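Local coordinates for putative acetyltransferase (Streptococcus mutans, PDB 3LD2), which binds coenzyme A and is probably an acyltransferase of the GNAT family, at residues M40-N53 with P66-E78. Sequence-based numbering, arbitrary orientation.
Sequences MLLSDIEQVVELEN and PVASKDQIIQKFE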
HETATM    1  N   MSE A  40     -11.722  -3.162   7.223  1.00 14.04           N
HETATM    2  CA  MSE A  40     -12.567  -2.321   6.379  1.00 13.90           C
HETATM    3  C   MSE A  40     -13.990  -2.890   6.246  1.00 16.94           C
HETATM    4  O   MSE A  40     -14.177  -4.090   6.039  1.00 13.32           O
HETATM    5  CB  MSE A  40     -11.935  -2.137   4.994  1.00 12.56           C
HETATM    6  CG  MSE A  40     -12.703  -1.170   4.109  1.00 17.55           C
HETATM    7 SE   MSE A  40     -12.173  -1.126   2.193  0.80 27.50          SE
HETATM    8  CE  MSE A  40     -12.931  -2.822   1.533  1.00 14.43           C
ATOM      9  N   LEU A  41     -14.987  -2.015   6.356  1.00 17.73           N
ATOM     10  CA  LEU A  41     -16.379  -2.396   6.208  1.00 13.09           C
ATOM     11  C   LEU A  41     -16.860  -2.173   4.800  1.00 16.44           C
ATOM     12  O   LEU A  41     -16.370  -1.300   4.082  1.00 17.42           O
ATOM     13  CB  LEU A  41     -17.269  -1.549   7.108  1.00 17.94           C
ATOM     14  CG  LEU A  41     -17.150  -1.717   8.605  1.00 17.78           C
ATOM     15  CD1 LEU A  41     -17.983  -0.645   9.238  1.00 16.25           C
ATOM     16  CD2 LEU A  41     -17.608  -3.109   8.994  1.00 14.60           C
ATOM     17  N   LEU A  42     -17.869  -2.938   4.420  1.00 15.88           N
ATOM     18  CA  LEU A  42     -18.445  -2.786   3.114  1.00 17.35           C
ATOM     19  C   LEU A  42     -18.919  -1.351   3.031  1.00 18.74           C
ATOM     20  O   LEU A  42     -18.810  -0.712   1.994  1.00 18.25           O
ATOM     21  CB  LEU A  42     -19.623  -3.735   2.971  1.00 19.43           C
ATOM     22  CG  LEU A  42     -19.708  -4.505   1.665  1.00 22.97           C
ATOM     23  CD1 LEU A  42     -18.648  -5.563   1.679  1.00 22.66           C
ATOM     24  CD2 LEU A  42     -21.086  -5.151   1.534  1.00 26.59           C
ATOM     25  N   SER A  43     -19.441  -0.841   4.146  1.00 17.93           N
ATOM     26  CA  SER A  43     -19.989   0.518   4.153  1.00 22.01           C
ATOM     27  C   SER A  43     -18.906   1.621   4.153  1.00 20.05           C
ATOM     28  O   SER A  43     -19.228   2.792   3.972  1.00 18.30           O
ATOM     29  CB  SER A  43     -21.007   0.722   5.295  1.00 14.03           C
ATOM     30  OG  SER A  43     -20.413   0.645   6.582  1.00 15.27           O
ATOM     31  N   ASP A  44     -17.645   1.233   4.354  1.00 15.63           N
ATOM     32  CA  ASP A  44     -16.511   2.163   4.298  1.00 19.49           C
ATOM     33  C   ASP A  44     -15.996   2.429   2.879  1.00 18.51           C
ATOM     34  O   ASP A  44     -15.151   3.300   2.680  1.00 19.78           O
ATOM     35  CB  ASP A  44     -15.319   1.609   5.086  1.00 20.17           C
ATOM     36  CG  ASP A  44     -15.448   1.794   6.567  1.00 20.56           C
ATOM     37  OD1 ASP A  44     -16.211   2.689   7.002  1.00 28.41           O
ATOM     38  OD2 ASP A  44     -14.759   1.055   7.299  1.00 19.60           O
ATOM     39  N   ILE A  45     -16.477   1.671   1.902  1.00 15.78           N
ATOM     40  CA  ILE A  45     -15.851   1.682   0.581  1.00 18.49           C
ATOM     41  C   ILE A  45     -15.933   3.021  -0.166  1.00 20.80           C
ATOM     42  O   ILE A  45     -15.036   3.366  -0.923  1.00 17.49           O
ATOM     43  CB  ILE A  45     -16.382   0.537  -0.312  1.00 17.15           C
ATOM     44  CG1 ILE A  45     -15.864  -0.815   0.201  1.00 16.93           C
ATOM     45  CG2 ILE A  45     -15.995   0.769  -1.773  1.00 18.13           C
ATOM     46  CD1 ILE A  45     -16.453  -2.013  -0.515  1.00 14.95           C
ATOM     47  N   GLU A  46     -17.021   3.757   0.032  1.00 26.15           N
ATOM     48  CA  GLU A  46     -17.192   5.064  -0.598  1.00 25.10           C
ATOM     49  C   GLU A  46     -16.022   5.948  -0.214  1.00 23.34           C
ATOM     50  O   GLU A  46     -15.415   6.612  -1.049  1.00 22.76           O
ATOM     51  CB  GLU A  46     -18.467   5.736  -0.090  1.00 23.69           C
ATOM     52  CG  GLU A  46     -19.370   6.261  -1.190  1.00 31.93           C
ATOM     53  CD  GLU A  46     -20.077   5.125  -1.952  1.00 49.86           C
ATOM     54  OE1 GLU A  46     -19.419   4.092  -2.258  1.00 46.37           O
ATOM     55  OE2 GLU A  46     -21.292   5.265  -2.242  1.00 47.62           O
ATOM     56  N   GLN A  47     -15.734   5.950   1.074  1.00 20.05           N
ATOM     57  CA  GLN A  47     -14.692   6.778   1.633  1.00 25.06           C
ATOM     58  C   GLN A  47     -13.291   6.397   1.167  1.00 20.76           C
ATOM     59  O   GLN A  47     -12.500   7.268   0.828  1.00 22.73           O
ATOM     60  CB  GLN A  47     -14.764   6.722   3.150  1.00 22.65           C
ATOM     61  CG  GLN A  47     -15.720   7.721   3.738  1.00 22.75           C
ATOM     62  CD  GLN A  47     -15.796   7.568   5.236  1.00 31.74           C
ATOM     63  OE1 GLN A  47     -15.138   8.306   5.991  1.00 25.22           O
ATOM     64  NE2 GLN A  47     -16.562   6.561   5.684  1.00 25.38           N
ATOM     65  N   VAL A  48     -12.998   5.104   1.189  1.00 18.43           N
ATOM     66  CA  VAL A  48     -11.737   4.557   0.697  1.00 19.75           C
ATOM     67  C   VAL A  48     -11.491   4.951  -0.771  1.00 18.81           C
ATOM     68  O   VAL A  48     -10.420   5.446  -1.122  1.00 16.23           O
ATOM     69  CB  VAL A  48     -11.708   3.007   0.886  1.00 16.65           C
ATOM     70  CG1 VAL A  48     -10.567   2.384   0.116  1.00 13.88           C
ATOM     71  CG2 VAL A  48     -11.636   2.661   2.365  1.00 11.93           C
ATOM     72  N   VAL A  49     -12.498   4.764  -1.617  1.00 17.66           N
ATOM     73  CA  VAL A  49     -12.442   5.296  -2.977  1.00 20.16           C
ATOM     74  C   VAL A  49     -12.050   6.792  -3.058  1.00 20.12           C
ATOM     75  O   VAL A  49     -11.099   7.148  -3.755  1.00 22.20           O
ATOM     76  CB  VAL A  49     -13.754   5.045  -3.732  1.00 18.24           C
ATOM     77  CG1 VAL A  49     -13.765   5.807  -5.069  1.00 15.30           C
ATOM     78  CG2 VAL A  49     -13.921   3.559  -3.969  1.00 17.77           C
ATOM     79  N   GLU A  50     -12.772   7.649  -2.347  1.00 18.36           N
ATOM     80  CA  GLU A  50     -12.486   9.079  -2.317  1.00 20.49           C
ATOM     81  C   GLU A  50     -11.077   9.373  -1.859  1.00 22.35           C
ATOM     82  O   GLU A  50     -10.380  10.187  -2.449  1.00 22.33           O
ATOM     83  CB  GLU A  50     -13.450   9.800  -1.376  1.00 22.34           C
ATOM     84  CG  GLU A  50     -14.703  10.340  -2.053  1.00 33.85           C
ATOM     85  CD  GLU A  50     -14.415  11.466  -3.067  1.00 42.22           C
ATOM     86  OE1 GLU A  50     -14.618  11.210  -4.276  1.00 42.12           O
ATOM     87  OE2 GLU A  50     -13.999  12.589  -2.665  1.00 38.89           O
ATOM     88  N   LEU A  51     -10.667   8.717  -0.782  1.00 19.23           N
ATOM     89  CA  LEU A  51      -9.346   8.935  -0.227  1.00 16.53           C
ATOM     90  C   LEU A  51      -8.258   8.534  -1.220  1.00 20.66           C
ATOM     91  O   LEU A  51      -7.259   9.235  -1.380  1.00 23.03           O
ATOM     92  CB  LEU A  51      -9.182   8.158   1.077  1.00 14.20           C
ATOM     93  CG  LEU A  51      -7.744   7.958   1.570  1.00 16.33           C
ATOM     94  CD1 LEU A  51      -6.975   9.279   1.593  1.00 17.08           C
ATOM     95  CD2 LEU A  51      -7.760   7.370   2.929  1.00 12.65           C
ATOM     96  N   GLU A  52      -8.443   7.404  -1.885  1.00 19.38           N
ATOM     97  CA  GLU A  52      -7.395   6.888  -2.738  1.00 19.38           C
ATOM     98  C   GLU A  52      -7.258   7.787  -3.929  1.00 22.51           C
ATOM     99  O   GLU A  52      -6.145   8.058  -4.397  1.00 20.57           O
ATOM    100  CB  GLU A  52      -7.697   5.469  -3.189  1.00 16.47           C
ATOM    101  CG  GLU A  52      -6.972   4.457  -2.345  1.00 20.71           C
ATOM    102  CD  GLU A  52      -7.271   3.049  -2.755  1.00 22.47           C
ATOM    103  OE1 GLU A  52      -7.803   2.334  -1.897  1.00 21.04           O
ATOM    104  OE2 GLU A  52      -7.006   2.661  -3.928  1.00 23.16           O
ATOM    105  N   ASN A  53      -8.402   8.248  -4.416  1.00 19.31           N
ATOM    106  CA  ASN A  53      -8.417   9.028  -5.628  1.00 20.86           C
ATOM    107  C   ASN A  53      -7.909  10.453  -5.371  1.00 24.10           C
ATOM    108  O   ASN A  53      -7.573  11.169  -6.312  1.00 24.96           O
ATOM    109  CB  ASN A  53      -9.800   9.016  -6.274  1.00 16.12           C
ATOM    110  CG  ASN A  53     -10.082   7.731  -7.059  1.00 20.08           C
ATOM    111  OD1 ASN A  53      -9.170   6.984  -7.409  1.00 22.00           O
ATOM    112  ND2 ASN A  53     -11.351   7.485  -7.352  1.00 17.67           N
ATOM    113  N   PRO A  66      -8.032   7.889 -12.988  1.00 22.81           N
ATOM    114  CA  PRO A  66      -8.036   7.469 -11.584  1.00 22.18           C
ATOM    115  C   PRO A  66      -7.810   5.964 -11.468  1.00 22.18           C
ATOM    116  O   PRO A  66      -8.222   5.216 -12.346  1.00 20.93           O
ATOM    117  CB  PRO A  66      -9.472   7.799 -11.122  1.00 22.98           C
ATOM    118  CG  PRO A  66     -10.209   8.354 -12.340  1.00 19.85           C
ATOM    119  CD  PRO A  66      -9.401   7.961 -13.533  1.00 21.85           C
ATOM    120  N   VAL A  67      -7.172   5.524 -10.390  1.00 22.59           N
ATOM    121  CA  VAL A  67      -6.966   4.099 -10.190  1.00 25.06           C
ATOM    122  C   VAL A  67      -8.114   3.411  -9.408  1.00 25.35           C
ATOM    123  O   VAL A  67      -8.309   2.212  -9.531  1.00 20.78           O
ATOM    124  CB  VAL A  67      -5.629   3.833  -9.481  1.00 24.64           C
ATOM    125  CG1 VAL A  67      -4.593   4.863  -9.915  1.00 23.27           C
ATOM    126  CG2 VAL A  67      -5.813   3.891  -7.982  1.00 25.83           C
ATOM    127  N   ALA A  68      -8.872   4.161  -8.612  1.00 25.91           N
ATOM    128  CA  ALA A  68      -9.872   3.540  -7.747  1.00 22.48           C
ATOM    129  C   ALA A  68     -11.301   3.773  -8.209  1.00 24.21           C
ATOM    130  O   ALA A  68     -11.617   4.797  -8.808  1.00 25.34           O
ATOM    131  CB  ALA A  68      -9.702   3.997  -6.308  1.00 20.95           C
ATOM    132  N   SER A  69     -12.154   2.796  -7.935  1.00 23.52           N
ATOM    133  CA  SER A  69     -13.584   2.931  -8.146  1.00 24.33           C
ATOM    134  C   SER A  69     -14.271   1.974  -7.187  1.00 22.28           C
ATOM    135  O   SER A  69     -13.643   1.045  -6.686  1.00 22.90           O
ATOM    136  CB  SER A  69     -13.945   2.587  -9.590  1.00 26.05           C
ATOM    137  OG  SER A  69     -13.634   1.229  -9.877  1.00 28.25           O
ATOM    138  N   LYS A  70     -15.553   2.215  -6.929  1.00 26.90           N
ATOM    139  CA  LYS A  70     -16.342   1.391  -6.013  1.00 26.81           C
ATOM    140  C   LYS A  70     -16.255  -0.065  -6.433  1.00 23.34           C
ATOM    141  O   LYS A  70     -16.003  -0.949  -5.623  1.00 25.37           O
ATOM    142  CB  LYS A  70     -17.802   1.854  -6.024  1.00 30.99           C
ATOM    143  CG  LYS A  70     -18.703   1.223  -4.969  1.00 35.02           C
ATOM    144  CD  LYS A  70     -20.164   1.673  -5.169  1.00 38.06           C
ATOM    145  CE  LYS A  70     -21.136   0.904  -4.275  1.00 46.79           C
ATOM    146  NZ  LYS A  70     -21.144   1.402  -2.863  1.00 50.21           N
ATOM    147  N   ASP A  71     -16.419  -0.307  -7.720  1.00 21.76           N
ATOM    148  CA  ASP A  71     -16.428  -1.662  -8.221  1.00 21.93           C
ATOM    149  C   ASP A  71     -15.068  -2.326  -8.279  1.00 24.45           C
ATOM    150  O   ASP A  71     -14.970  -3.539  -8.128  1.00 25.33           O
ATOM    151  CB  ASP A  71     -17.088  -1.702  -9.579  1.00 25.02           C
ATOM    152  CG  ASP A  71     -18.567  -1.922  -9.471  1.00 41.08           C
ATOM    153  OD1 ASP A  71     -18.973  -3.102  -9.617  1.00 50.98           O
ATOM    154  OD2 ASP A  71     -19.308  -0.939  -9.196  1.00 34.27           O
ATOM    155  N   GLN A  72     -14.022  -1.546  -8.518  1.00 22.93           N
ATOM    156  CA  GLN A  72     -12.687  -2.098  -8.461  1.00 21.96           C
ATOM    157  C   GLN A  72     -12.422  -2.563  -7.039  1.00 20.71           C
ATOM    158  O   GLN A  72     -11.864  -3.632  -6.830  1.00 22.26           O
ATOM    159  CB  GLN A  72     -11.644  -1.086  -8.964  1.00 25.57           C
ATOM    160  CG  GLN A  72     -10.184  -1.361  -8.568  1.00 21.73           C
ATOM    161  CD  GLN A  72      -9.644  -0.333  -7.578  1.00 24.03           C
ATOM    162  OE1 GLN A  72     -10.371   0.563  -7.150  1.00 26.44           O
ATOM    163  NE2 GLN A  72      -8.369  -0.453  -7.217  1.00 26.53           N
ATOM    164  N   ILE A  73     -12.877  -1.790  -6.061  1.00 21.16           N
ATOM    165  CA  ILE A  73     -12.584  -2.106  -4.662  1.00 21.92           C
ATOM    166  C   ILE A  73     -13.359  -3.328  -4.183  1.00 19.89           C
ATOM    167  O   ILE A  73     -12.847  -4.131  -3.402  1.00 17.90           O
ATOM    168  CB  ILE A  73     -12.854  -0.907  -3.729  1.00 23.13           C
ATOM    169  CG1 ILE A  73     -11.901   0.248  -4.064  1.00 21.50           C
ATOM    170  CG2 ILE A  73     -12.706  -1.309  -2.267  1.00 14.99           C
ATOM    171  CD1 ILE A  73     -10.525   0.101  -3.480  1.00 17.03           C
ATOM    172  N   ILE A  74     -14.586  -3.475  -4.668  1.00 19.92           N
ATOM    173  CA  ILE A  74     -15.408  -4.629  -4.335  1.00 18.59           C
ATOM    174  C   ILE A  74     -14.811  -5.890  -4.956  1.00 20.14           C
ATOM    175  O   ILE A  74     -14.716  -6.933  -4.303  1.00 18.73           O
ATOM    176  CB  ILE A  74     -16.857  -4.438  -4.824  1.00 23.48           C
ATOM    177  CG1 ILE A  74     -17.525  -3.275  -4.082  1.00 23.63           C
ATOM    178  CG2 ILE A  74     -17.655  -5.715  -4.657  1.00 22.14           C
ATOM    179  CD1 ILE A  74     -18.743  -2.735  -4.790  1.00 22.29           C
ATOM    180  N   GLN A  75     -14.391  -5.781  -6.213  1.00 21.49           N
ATOM    181  CA  GLN A  75     -13.742  -6.886  -6.923  1.00 21.71           C
ATOM    182  C   GLN A  75     -12.638  -7.475  -6.074  1.00 19.57           C
ATOM    183  O   GLN A  75     -12.504  -8.705  -5.931  1.00 18.08           O
ATOM    184  CB  GLN A  75     -13.121  -6.374  -8.214  1.00 27.09           C
ATOM    185  CG  GLN A  75     -13.082  -7.385  -9.335  1.00 35.85           C
ATOM    186  CD  GLN A  75     -14.349  -7.341 -10.182  1.00 54.16           C
ATOM    187  OE1 GLN A  75     -15.268  -6.556  -9.911  1.00 53.59           O
ATOM    188  NE2 GLN A  75     -14.402  -8.181 -11.220  1.00 60.78           N
ATOM    189  N   LYS A  76     -11.839  -6.572  -5.518  1.00 18.64           N
ATOM    190  CA  LYS A  76     -10.707  -6.944  -4.683  1.00 20.94           C
ATOM    191  C   LYS A  76     -11.173  -7.562  -3.403  1.00 15.93           C
ATOM    192  O   LYS A  76     -10.664  -8.598  -2.995  1.00 16.95           O
ATOM    193  CB  LYS A  76      -9.828  -5.727  -4.380  1.00 21.25           C
ATOM    194  CG  LYS A  76      -8.998  -5.300  -5.557  1.00 21.33           C
ATOM    195  CD  LYS A  76      -8.479  -3.900  -5.398  1.00 23.73           C
ATOM    196  CE  LYS A  76      -7.120  -3.904  -4.757  1.00 30.94           C
ATOM    197  NZ  LYS A  76      -6.291  -2.812  -5.375  1.00 40.16           N
ATOM    198  N   PHE A  77     -12.141  -6.915  -2.770  1.00 15.42           N
ATOM    199  CA  PHE A  77     -12.689  -7.417  -1.527  1.00 16.23           C
ATOM    200  C   PHE A  77     -13.208  -8.855  -1.724  1.00 18.20           C
ATOM    201  O   PHE A  77     -12.989  -9.718  -0.873  1.00 13.98           O
ATOM    202  CB  PHE A  77     -13.802  -6.492  -1.055  1.00 17.42           C
ATOM    203  CG  PHE A  77     -14.205  -6.711   0.368  1.00 18.23           C
ATOM    204  CD1 PHE A  77     -13.250  -6.757   1.371  1.00 16.08           C
ATOM    205  CD2 PHE A  77     -15.537  -6.872   0.704  1.00 19.35           C
ATOM    206  CE1 PHE A  77     -13.611  -6.956   2.688  1.00 16.73           C
ATOM    207  CE2 PHE A  77     -15.911  -7.075   2.035  1.00 21.58           C
ATOM    208  CZ  PHE A  77     -14.948  -7.110   3.028  1.00 18.20           C
ATOM    209  N   GLU A  78     -13.867  -9.088  -2.865  1.00 15.54           N
ATOM    210  CA  GLU A  78     -14.421 -10.383  -3.241  1.00 17.37           C
ATOM    211  C   GLU A  78     -13.408 -11.405  -3.780  1.00 21.78           C
ATOM    212  O   GLU A  78     -13.772 -12.551  -4.102  1.00 21.04           O
ATOM    213  CB  GLU A  78     -15.532 -10.204  -4.276  1.00 15.90           C
ATOM    214  CG  GLU A  78     -16.702  -9.360  -3.785  1.00 19.95           C
ATOM    215  CD  GLU A  78     -17.862  -9.331  -4.758  1.00 21.33           C
ATOM    216  OE1 GLU A  78     -17.672  -9.736  -5.928  1.00 31.42           O
ATOM    217  OE2 GLU A  78     -18.966  -8.896  -4.365  1.00 23.55           O
TER
HETATM  218  O   HOH W   1      -6.566   7.369  -8.604  1.00 17.09           O
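N53 OD1 is gripped twice: A68 N donates to it at 3.1 Å, in the carbonyl plane and on a lone pair, and a water that also accepts from V67 N donates to it. The other branch of the amide, ND2, gives a nearly straight bond (165°) to A68 O, so both polar ends of one side chain read the backbone of A68 and the amide's rotation is fixed. Just beyond, S69, at the N-cap of helix 70-77, accepts from Q72 N through OG, and its own N donates to Q72 OE1, a capping box. Against this first turn V49 lays CG2 3.6 Å from K70 N. I73 is the knob in a hole made by I45, V48, V49 and E52; with CG1 beside the backbone N (chi1 -64°), CG2 is left anti to it and packs 3.9 Å from I45 CG2, the two side chains running alongside in opposite senses, while CD1 lies 3.9 Å from E52 OE1. At the outer edge K70 NZ meets E46 OE1 on the syn side at 3.3 Å, a salt bridge. The selenium-bearing M40 closes the far end, its CE 4.0 Å from F77 CD1. The axes of segments 45-53 and 70-77 cross at 115°, and M40, V48 and K76 rest on strand 82-88, packing this GNAT helix pair against the central sheet.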